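Local coordinates for UPF0336 protein Rv0637 (Mycobacterium tuberculosis, PDB 5ZY8), which probably serves as the HadC subunit of a (3R)-hydroxyacyl-[acyl-carrier-protein] dehydratase, working alongside a chain of a different protein, at residues I11-D16 / W104-I109; Y17-R22 / G100-A105; Q89-H94 / L134-Y139. All coordinates share one frame; numbering follows the deposited sequence.

All three contacts belong to one five-stranded antiparallel sheet of the hotdog fold. Contacts 1 and 2, with centres about 14 Å apart, are successive lengths of one pairing: strand 11-19 turns a corner at Pro15 and Asp16, at the end of the contact 1 segment, while strand 102-113 lends both Trp104 and Ala105. Contact 3, about 14 Å from contact 1 and 15 Å from contact 2 between centres, joins strands 85-93 and 134-143; its segments alternate with theirs along the chain. Leu103 CD2 and Val135 CG2, 3.9 Å apart, connect contacts 2 and 3. Residues 89-91 extend the sheet into another protein's chain, whereas strand 11-19, outermost in this chain, meets the second copy of this protein.

Contact 1: residues I11-D16 / W104-I109; sequences IWRYPD and WARMDI
Ile11, Trp12, Arg13 and Tyr14 pair with residues 105-108 in an antiparallel beta ladder, the pairing of strand 11-19, outermost in this chain, with its neighbour 102-113. It illustrates how an edge strand presents two quite different faces. The frame is made by backbone bonds: Trp12 and Met107 form a hydrogen-bonded pair, Trp12 N donating to Met107 O at 2.7 Å and Met107 N to Trp12 O at 2.9 Å, and Tyr14 N reaches Ala105 O at 3.1 Å.

One face carries Ile11, Arg13, Arg106 and Asp108. Here the guanidinium of Arg106 holds the carboxylate of its own strand neighbour Asp108 side-on, NE to OD1 at 3.1 Å and NH1 to OD2 at 2.8 Å. Each oxygen uses its syn lone pair, and both lie close to the guanidinium plane, so two bonds fix the rotation of both groups. Ile11 brings its CG2 methyl against this bridge, 3.7 Å from Arg106 NE, with CG1 also lying beside Asp108 OD1. Arg13 runs alongside Arg106, CG to CG at 3.9 Å, before chi3 (-118°) bends its chain; the two guanidinium planes end up 83° apart.

The other face is largely apolar and aromatic and turns to helix 61-74. Tyr14 CB lies 4.0 Å from Ala105 CB, and Trp12 CB approaches the terminal methyl of Met107 more loosely. Chi1 (-169°) sets Trp12 CG anti to the backbone N; the indole beyond leads away from strand 102-113 to the helix, where its NE1 bonds Asp70 and its rings meet Phe71 and His74. A curved antiparallel sheet wrapped round a long helix is the hallmark of the hotdog fold; this pairing supplies one side of it.

Contact 2: residues Y17-R22 / G100-A105; sequences YFIVGR and GDKLWA
Lys102 reaches across to Ile19 and Tyr17 where the edge pairing of the hotdog sheet runs out; its aliphatic stem makes most of the contact, the charge coming in only at the tip. CB and CG both lie against Ile19 CD1, CG at 3.8 Å, and the same CG also approaches Tyr17 CD1. CG anti to the backbone N (chi1 -167°), followed by an extended chain, lets the stem run out to the Tyr17 ring. CE comes to rest over the centre of that ring, 3.4 Å from the centroid, a CH-pi contact. NZ follows over the same face at 4.2 Å from the centroid, a cation-pi contact only 12° off the ring normal, with a weak, long ion pair to Asp130 besides.

Tyr17 in turn rests on Trp104. Its CB lies over one face of the six-membered ring, 3.7 Å from that centroid, while its ring turns an edge to the indole in an offset edge-to-face pair, planes at 66°. Asp130 binds the indole NE1.

Phe18 and Leu103 form a hydrogen-bonded antiparallel pair on the opposite face, where Phe18 packs on helix 61-74. Beyond the last bridge, two backbone bonds carry the pairing into the loops: Val20 N to Asp101 O and Gly100 N to Val20 O. Beside them Val20 CG2 touches Leu103 CD1 at 3.8 Å.

Contact 3: residues Q89-H94 / L134-Y139; sequences QRFVFH and LVMEAY
Arg90 to Phe93 pair with Met136 to Tyr139 in an antiparallel ladder at the edge strand of this chain's hotdog sheet, and the first shell divides by face. On the apolar face Met136 makes Met-aromatic contacts with two rings at once. Its SD lies 4.2 Å from Phe91 CD1, coming obliquely to the ring, and its CE lies against CD1 and CE1 of Phe93; the bend at chi3 (-41°) is what places CE there. Ala138 CB lies beside Phe91 CD1 at 4.1 Å.

On the face of Arg90, Val92, Glu137 and Tyr139 the Arg90 guanidinium lies alongside Tyr139, its NH1 over one face of the ring and 4.0 Å from CE1, the two planes 20° apart. Glu137 is shared: OE1 accepts from Tyr139 OH at 3.0 Å, and OE2 faces NE2 of His94 in a His-carboxylate hydrogen bond whose modelled length is too short to trust. The His94 ring and the carboxylate are nearly coplanar.

A second shell steadies these groups. Arg124 salt-bridges Glu137 OE1 and also bonds Tyr139 OH, while Arg90 NE is held by an acidic side chain of another protein's chain. With that chain, residues 89-91 continue the sheet as an antiparallel ladder. Val135 and Met136 both face Cys127, a classic beta bulge, and within this contact Val135 O accepts from His94 N at 3.0 Å.

Contact 1: residues I11-D16 / W104-I109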
loop_
_atom_site.group_PDB
_atom_site.type_symbol
_atom_site.label_atom_id
_atom_site.label_comp_id
_atom_site.label_asym_id
_atom_site.label_seq_id
_atom_site.Cartn_x
_atom_site.Cartn_y
_atom_site.Cartn_z
ATOM N N ILE C 11 -0.806 -7.345 28.509
ATOM C CA ILE C 11 -0.161 -6.238 27.810
ATOM C C ILE C 11 0.787 -6.863 26.803
ATOM O O ILE C 11 1.662 -7.655 27.176
ATOM C CB ILE C 11 0.598 -5.294 28.759
ATOM C CG1 ILE C 11 -0.352 -4.579 29.723
ATOM C CG2 ILE C 11 1.434 -4.289 27.970
ATOM C CD1 ILE C 11 0.363 -3.858 30.851
ATOM N N TRP C 12 0.626 -6.495 25.535
ATOM C CA TRP C 12 1.403 -7.075 24.442
ATOM C C TRP C 12 2.212 -5.955 23.802
ATOM O O TRP C 12 1.661 -5.114 23.088
ATOM C CB TRP C 12 0.481 -7.781 23.444
ATOM C CG TRP C 12 1.200 -8.627 22.448
ATOM C CD1 TRP C 12 1.583 -8.279 21.183
ATOM C CD2 TRP C 12 1.671 -9.961 22.656
ATOM N NE1 TRP C 12 2.237 -9.330 20.580
ATOM C CE2 TRP C 12 2.309 -10.372 21.466
ATOM C CE3 TRP C 12 1.609 -10.851 23.731
ATOM C CZ2 TRP C 12 2.880 -11.634 21.324
ATOM C CZ3 TRP C 12 2.174 -12.102 23.587
ATOM C CH2 TRP C 12 2.805 -12.481 22.395
ATOM N N ARG C 13 3.510 -5.925 24.092
ATOM C CA ARG C 13 4.403 -4.955 23.476
ATOM C C ARG C 13 4.849 -5.459 22.108
ATOM O O ARG C 13 5.332 -6.591 21.979
ATOM C CB ARG C 13 5.608 -4.684 24.382
ATOM C CG ARG C 13 5.313 -3.700 25.517
ATOM C CD ARG C 13 6.330 -3.788 26.643
ATOM N NE ARG C 13 5.718 -4.189 27.911
ATOM C CZ ARG C 13 6.340 -4.887 28.861
ATOM N NH1 ARG C 13 5.703 -5.204 29.983
ATOM N NH2 ARG C 13 7.600 -5.267 28.691
ATOM N N TYR C 14 4.665 -4.628 21.085
ATOM C CA TYR C 14 5.053 -5.007 19.732
ATOM C C TYR C 14 6.565 -4.897 19.593
ATOM O O TYR C 14 7.123 -3.820 19.837
ATOM C CB TYR C 14 4.358 -4.127 18.708
ATOM C CG TYR C 14 4.439 -4.639 17.282
ATOM C CD1 TYR C 14 3.824 -5.831 16.911
ATOM C CD2 TYR C 14 5.089 -3.905 16.290
ATOM C CE1 TYR C 14 3.887 -6.297 15.603
ATOM C CE2 TYR C 14 5.151 -4.355 14.981
ATOM C CZ TYR C 14 4.548 -5.554 14.639
ATOM O OH TYR C 14 4.605 -6.012 13.332
ATOM N N PRO C 15 7.259 -5.973 19.208
ATOM C CA PRO C 15 8.732 -5.980 19.261
ATOM C C PRO C 15 9.412 -5.147 18.179
ATOM O O PRO C 15 10.647 -5.126 18.123
ATOM C CB PRO C 15 9.066 -7.470 19.097
ATOM C CG PRO C 15 7.922 -8.020 18.303
ATOM C CD PRO C 15 6.704 -7.251 18.720
ATOM N N ASP C 16 8.657 -4.469 17.322
ATOM C CA ASP C 16 9.200 -3.665 16.241
ATOM C C ASP C 16 8.634 -2.257 16.319
ATOM O O ASP C 16 7.566 -2.027 16.886
ATOM C CB ASP C 16 8.870 -4.296 14.882
ATOM C CG ASP C 16 9.732 -3.769 13.753
ATOM O OD1 ASP C 16 10.664 -2.968 14.004
ATOM O OD2 ASP C 16 9.449 -4.171 12.597
ATOM N N TRP C 104 5.990 3.299 18.548
ATOM C CA TRP C 104 6.053 2.024 19.249
ATOM C C TRP C 104 4.655 1.669 19.726
ATOM O O TRP C 104 3.978 2.488 20.353
ATOM C CB TRP C 104 7.021 2.064 20.437
ATOM C CG TRP C 104 8.438 2.329 20.048
ATOM C CD1 TRP C 104 9.049 3.551 19.940
ATOM C CD2 TRP C 104 9.430 1.352 19.711
ATOM N NE1 TRP C 104 10.365 3.392 19.554
ATOM C CE2 TRP C 104 10.623 2.053 19.408
ATOM C CE3 TRP C 104 9.429 -0.044 19.637
ATOM C CZ2 TRP C 104 11.799 1.399 19.034
ATOM C CZ3 TRP C 104 10.600 -0.690 19.276
ATOM C CH2 TRP C 104 11.766 0.031 18.978
ATOM N N ALA C 105 4.246 0.442 19.451
ATOM C CA ALA C 105 2.889 -0.002 19.695
ATOM C C ALA C 105 2.847 -0.935 20.894
ATOM O O ALA C 105 3.788 -1.689 21.166
ATOM C CB ALA C 105 2.314 -0.695 18.460
ATOM N N ARG C 106 1.739 -0.848 21.616
ATOM C CA ARG C 106 1.509 -1.636 22.817
ATOM C C ARG C 106 0.013 -1.865 22.908
ATOM O O ARG C 106 -0.754 -0.903 22.997
ATOM C CB ARG C 106 2.045 -0.921 24.061
ATOM C CG ARG C 106 1.949 -1.726 25.343
ATOM C CD ARG C 106 2.164 -0.838 26.555
ATOM N NE ARG C 106 0.962 -0.686 27.371
ATOM C CZ ARG C 106 0.815 0.245 28.312
ATOM N NH1 ARG C 106 -0.311 0.316 29.018
ATOM N NH2 ARG C 106 1.797 1.108 28.545
ATOM N N MET C 107 -0.405 -3.118 22.841
ATOM C CA MET C 107 -1.816 -3.460 22.918
ATOM C C MET C 107 -2.132 -3.998 24.308
ATOM O O MET C 107 -1.489 -4.944 24.770
ATOM C CB MET C 107 -2.161 -4.499 21.859
ATOM C CG MET C 107 -3.625 -4.603 21.531
ATOM S SD MET C 107 -3.862 -6.177 20.714
ATOM C CE MET C 107 -3.587 -7.273 22.104
ATOM N N ASP C 108 -3.139 -3.418 24.960
ATOM C CA ASP C 108 -3.680 -3.984 26.186
ATOM C C ASP C 108 -5.049 -4.593 25.920
ATOM O O ASP C 108 -5.824 -4.099 25.097
ATOM C CB ASP C 108 -3.827 -2.923 27.294
ATOM C CG ASP C 108 -2.539 -2.154 27.571
ATOM O OD1 ASP C 108 -1.489 -2.532 27.012
ATOM O OD2 ASP C 108 -2.573 -1.183 28.372
ATOM N N ILE C 109 -5.371 -5.635 26.678
ATOM C CA ILE C 109 -6.727 -6.165 26.675
ATOM C C ILE C 109 -7.561 -5.329 27.640
ATOM O O ILE C 109 -7.397 -5.406 28.864
ATOM C CB ILE C 109 -6.763 -7.647 27.047
ATOM C CG1 ILE C 109 -5.935 -8.438 26.038
ATOM C CG2 ILE C 109 -8.214 -8.119 27.141
ATOM C CD1 ILE C 109 -6.686 -8.857 24.806
#

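Contact 2: residues Y17-R22 / G100-A105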
loop_
_atom_site.group_PDB
_atom_site.type_symbol
_atom_site.label_atom_id
_atom_site.label_comp_id
_atom_site.label_asym_id
_atom_site.label_seq_id
_atom_site.Cartn_x
_atom_site.Cartn_y
_atom_site.Cartn_z
ATOM N N TYR C 17 9.367 -1.310 15.752
ATOM C CA TYR C 17 8.834 0.028 15.568
ATOM C C TYR C 17 8.174 0.158 14.191
ATOM O O TYR C 17 8.310 -0.700 13.315
ATOM C CB TYR C 17 9.926 1.074 15.762
ATOM C CG TYR C 17 11.120 0.948 14.849
ATOM C CD1 TYR C 17 11.104 1.495 13.568
ATOM C CD2 TYR C 17 12.269 0.298 15.270
ATOM C CE1 TYR C 17 12.195 1.401 12.741
ATOM C CE2 TYR C 17 13.368 0.198 14.448
ATOM C CZ TYR C 17 13.327 0.747 13.183
ATOM O OH TYR C 17 14.422 0.646 12.355
ATOM N N PHE C 18 7.448 1.254 14.008
ATOM C CA PHE C 18 6.685 1.509 12.792
ATOM C C PHE C 18 7.002 2.922 12.328
ATOM O O PHE C 18 6.840 3.874 13.099
ATOM C CB PHE C 18 5.186 1.325 13.065
ATOM C CG PHE C 18 4.289 1.654 11.906
ATOM C CD1 PHE C 18 3.898 2.968 11.653
ATOM C CD2 PHE C 18 3.786 0.650 11.095
ATOM C CE1 PHE C 18 3.050 3.271 10.595
ATOM C CE2 PHE C 18 2.929 0.946 10.033
ATOM C CZ PHE C 18 2.568 2.254 9.783
ATOM N N ILE C 19 7.458 3.065 11.086
ATOM C CA ILE C 19 7.712 4.382 10.509
ATOM C C ILE C 19 6.486 4.799 9.714
ATOM O O ILE C 19 6.035 4.072 8.818
ATOM C CB ILE C 19 8.953 4.387 9.605
ATOM C CG1 ILE C 19 10.213 4.008 10.379
ATOM C CG2 ILE C 19 9.120 5.777 9.003
ATOM C CD1 ILE C 19 10.702 5.095 11.287
ATOM N N VAL C 20 5.947 5.971 10.028
ATOM C CA VAL C 20 4.820 6.497 9.271
ATOM C C VAL C 20 5.381 7.041 7.960
ATOM O O VAL C 20 6.015 8.099 7.936
ATOM C CB VAL C 20 4.072 7.577 10.061
ATOM C CG1 VAL C 20 2.900 8.077 9.257
ATOM C CG2 VAL C 20 3.605 7.016 11.394
ATOM N N GLY C 21 5.131 6.314 6.861
ATOM C CA GLY C 21 5.808 6.562 5.604
ATOM C C GLY C 21 5.087 7.584 4.748
ATOM O O GLY C 21 3.869 7.509 4.572
ATOM N N ARG C 22 5.859 8.528 4.191
ATOM C CA ARG C 22 5.293 9.641 3.422
ATOM C C ARG C 22 4.438 9.155 2.253
ATOM O O ARG C 22 3.223 9.394 2.223
ATOM C CB ARG C 22 6.420 10.554 2.917
ATOM C CG ARG C 22 5.967 11.758 2.084
ATOM C CD ARG C 22 7.184 12.543 1.603
ATOM N NE ARG C 22 6.863 13.712 0.779
ATOM C CZ ARG C 22 7.194 13.848 -0.506
ATOM N NH1 ARG C 22 7.851 12.882 -1.126
ATOM N NH2 ARG C 22 6.877 14.949 -1.172
ATOM N N GLY C 100 7.146 10.410 8.697
ATOM C CA GLY C 100 8.437 10.368 9.334
ATOM C C GLY C 100 8.411 9.983 10.797
ATOM O O GLY C 100 9.472 9.685 11.355
ATOM N N ASP C 101 7.242 9.971 11.439
ATOM C CA ASP C 101 7.192 9.624 12.855
ATOM C C ASP C 101 7.531 8.157 13.078
ATOM O O ASP C 101 7.082 7.278 12.337
ATOM C CB ASP C 101 5.816 9.917 13.458
ATOM C CG ASP C 101 5.564 11.396 13.649
ATOM O OD1 ASP C 101 4.433 11.772 14.043
ATOM O OD2 ASP C 101 6.510 12.182 13.427
ATOM N N LYS C 102 8.306 7.899 14.126
ATOM C CA LYS C 102 8.627 6.550 14.577
ATOM C C LYS C 102 7.734 6.216 15.769
ATOM O O LYS C 102 7.732 6.938 16.770
ATOM C CB LYS C 102 10.109 6.460 14.943
ATOM C CG LYS C 102 10.667 5.065 15.136
ATOM C CD LYS C 102 12.047 5.138 15.769
ATOM C CE LYS C 102 12.819 3.851 15.567
ATOM N NZ LYS C 102 14.224 3.939 16.036
ATOM N N LEU C 103 6.982 5.126 15.666
ATOM C CA LEU C 103 5.962 4.795 16.645
ATOM C C LEU C 103 6.216 3.420 17.241
ATOM O O LEU C 103 6.587 2.482 16.527
ATOM C CB LEU C 103 4.567 4.819 16.000
ATOM C CG LEU C 103 4.110 6.141 15.389
ATOM C CD1 LEU C 103 2.660 6.047 14.958
ATOM C CD2 LEU C 103 4.305 7.261 16.387
ATOM N N TRP C 104 5.990 3.299 18.548
ATOM C CA TRP C 104 6.053 2.024 19.249
ATOM C C TRP C 104 4.655 1.669 19.726
ATOM O O TRP C 104 3.978 2.488 20.353
ATOM C CB TRP C 104 7.021 2.064 20.437
ATOM C CG TRP C 104 8.438 2.329 20.048
ATOM C CD1 TRP C 104 9.049 3.551 19.940
ATOM C CD2 TRP C 104 9.430 1.352 19.711
ATOM N NE1 TRP C 104 10.365 3.392 19.554
ATOM C CE2 TRP C 104 10.623 2.053 19.408
ATOM C CE3 TRP C 104 9.429 -0.044 19.637
ATOM C CZ2 TRP C 104 11.799 1.399 19.034
ATOM C CZ3 TRP C 104 10.600 -0.690 19.276
ATOM C CH2 TRP C 104 11.766 0.031 18.978
ATOM N N ALA C 105 4.246 0.442 19.451
ATOM C CA ALA C 105 2.889 -0.002 19.695
ATOM C C ALA C 105 2.847 -0.935 20.894
ATOM O O ALA C 105 3.788 -1.689 21.166
ATOM C CB ALA C 105 2.314 -0.695 18.460
#

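Contact 3: residues Q89-H94 / L134-Y139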
loop_
_atom_site.group_PDB
_atom_site.type_symbol
_atom_site.label_atom_id
_atom_site.label_comp_id
_atom_site.label_asym_id
_atom_site.label_seq_id
_atom_site.Cartn_x
_atom_site.Cartn_y
_atom_site.Cartn_z
ATOM N N GLN C 89 -14.826 1.471 16.588
ATOM C CA GLN C 89 -13.462 1.963 16.435
ATOM C C GLN C 89 -13.362 3.383 16.977
ATOM O O GLN C 89 -14.217 4.227 16.685
ATOM C CB GLN C 89 -13.007 1.911 14.971
ATOM C CG GLN C 89 -11.587 2.394 14.781
ATOM C CD GLN C 89 -10.578 1.453 15.424
ATOM O OE1 GLN C 89 -9.657 1.885 16.127
ATOM N NE2 GLN C 89 -10.749 0.159 15.187
ATOM N N ARG C 90 -12.306 3.632 17.764
ATOM C CA ARG C 90 -12.090 4.892 18.469
ATOM C C ARG C 90 -10.626 5.300 18.380
ATOM O O ARG C 90 -9.743 4.496 18.695
ATOM C CB ARG C 90 -12.468 4.777 19.949
ATOM C CG ARG C 90 -12.593 6.128 20.627
ATOM C CD ARG C 90 -13.022 6.025 22.083
ATOM N NE ARG C 90 -12.707 7.279 22.767
ATOM C CZ ARG C 90 -12.309 7.382 24.033
ATOM N NH1 ARG C 90 -12.167 6.300 24.787
ATOM N NH2 ARG C 90 -12.038 8.577 24.544
ATOM N N PHE C 91 -10.371 6.570 18.062
ATOM C CA PHE C 91 -9.021 7.119 18.015
ATOM C C PHE C 91 -8.928 8.334 18.928
ATOM O O PHE C 91 -9.839 9.174 18.953
ATOM C CB PHE C 91 -8.604 7.550 16.599
ATOM C CG PHE C 91 -8.511 6.423 15.607
ATOM C CD1 PHE C 91 -7.353 5.676 15.497
ATOM C CD2 PHE C 91 -9.563 6.150 14.742
ATOM C CE1 PHE C 91 -7.264 4.649 14.571
ATOM C CE2 PHE C 91 -9.477 5.130 13.815
ATOM C CZ PHE C 91 -8.328 4.379 13.728
ATOM N N VAL C 92 -7.841 8.416 19.696
ATOM C CA VAL C 92 -7.563 9.572 20.547
ATOM C C VAL C 92 -6.187 10.111 20.195
ATOM O O VAL C 92 -5.169 9.463 20.473
ATOM C CB VAL C 92 -7.642 9.236 22.038
ATOM C CG1 VAL C 92 -7.385 10.493 22.858
ATOM C CG2 VAL C 92 -9.003 8.646 22.362
ATOM N N PHE C 93 -6.148 11.323 19.657
ATOM C CA PHE C 93 -4.911 11.922 19.175
ATOM C C PHE C 93 -4.415 12.868 20.255
ATOM O O PHE C 93 -4.949 13.964 20.432
ATOM C CB PHE C 93 -5.138 12.630 17.845
ATOM C CG PHE C 93 -5.746 11.748 16.806
ATOM C CD1 PHE C 93 -4.948 10.920 16.029
ATOM C CD2 PHE C 93 -7.116 11.725 16.616
ATOM C CE1 PHE C 93 -5.509 10.086 15.065
ATOM C CE2 PHE C 93 -7.684 10.895 15.659
ATOM C CZ PHE C 93 -6.875 10.074 14.881
ATOM N N HIS C 94 -3.391 12.420 20.984
ATOM C CA HIS C 94 -2.728 13.272 21.961
ATOM C C HIS C 94 -1.664 14.144 21.312
ATOM O O HIS C 94 -1.374 15.238 21.808
ATOM C CB HIS C 94 -2.119 12.413 23.070
ATOM C CG HIS C 94 -3.121 11.552 23.776
ATOM N ND1 HIS C 94 -4.017 12.055 24.694
ATOM C CD2 HIS C 94 -3.397 10.230 23.667
ATOM C CE1 HIS C 94 -4.784 11.075 25.140
ATOM N NE2 HIS C 94 -4.429 9.958 24.532
ATOM N N LEU C 134 3.200 9.861 24.725
ATOM C CA LEU C 134 2.030 9.217 24.150
ATOM C C LEU C 134 1.470 10.063 23.016
ATOM O O LEU C 134 1.146 11.241 23.208
ATOM C CB LEU C 134 0.981 8.960 25.230
ATOM C CG LEU C 134 -0.252 8.296 24.651
ATOM C CD1 LEU C 134 0.143 6.883 24.503
ATOM C CD2 LEU C 134 -1.418 8.372 25.609
ATOM N N VAL C 135 1.378 9.466 21.825
ATOM C CA VAL C 135 0.903 10.211 20.669
ATOM C C VAL C 135 -0.524 9.809 20.324
ATOM O O VAL C 135 -1.297 10.633 19.818
ATOM C CB VAL C 135 1.841 10.053 19.457
ATOM C CG1 VAL C 135 3.297 10.149 19.886
ATOM C CG2 VAL C 135 1.585 8.754 18.713
ATOM N N MET C 136 -0.901 8.560 20.604
ATOM C CA MET C 136 -2.228 8.108 20.203
ATOM C C MET C 136 -2.640 6.867 20.979
ATOM O O MET C 136 -1.801 6.021 21.313
ATOM C CB MET C 136 -2.236 7.758 18.713
ATOM C CG MET C 136 -3.471 7.010 18.239
ATOM S SD MET C 136 -3.425 6.714 16.475
ATOM C CE MET C 136 -2.790 8.284 15.883
ATOM N N GLU C 137 -3.951 6.746 21.212
ATOM C CA GLU C 137 -4.564 5.507 21.665
ATOM C C GLU C 137 -5.675 5.131 20.699
ATOM O O GLU C 137 -6.393 6.001 20.198
ATOM C CB GLU C 137 -5.137 5.611 23.071
ATOM C CG GLU C 137 -4.346 6.479 24.019
ATOM C CD GLU C 137 -5.138 6.800 25.267
ATOM O OE1 GLU C 137 -5.786 5.875 25.802
ATOM O OE2 GLU C 137 -5.131 7.972 25.699
ATOM N N ALA C 138 -5.833 3.833 20.462
ATOM C CA ALA C 138 -6.849 3.316 19.553
ATOM C C ALA C 138 -7.564 2.161 20.234
ATOM O O ALA C 138 -6.923 1.195 20.658
ATOM C CB ALA C 138 -6.229 2.863 18.225
ATOM N N TYR C 139 -8.883 2.257 20.336
ATOM C CA TYR C 139 -9.694 1.212 20.942
ATOM C C TYR C 139 -10.480 0.509 19.850
ATOM O O TYR C 139 -11.238 1.149 19.110
ATOM C CB TYR C 139 -10.642 1.773 21.997
ATOM C CG TYR C 139 -9.965 2.424 23.178
ATOM C CD1 TYR C 139 -9.389 3.684 23.078
ATOM C CD2 TYR C 139 -9.909 1.774 24.405
ATOM C CE1 TYR C 139 -8.774 4.275 24.169
ATOM C CE2 TYR C 139 -9.299 2.354 25.496
ATOM C CZ TYR C 139 -8.733 3.602 25.376
ATOM O OH TYR C 139 -8.124 4.177 26.473
#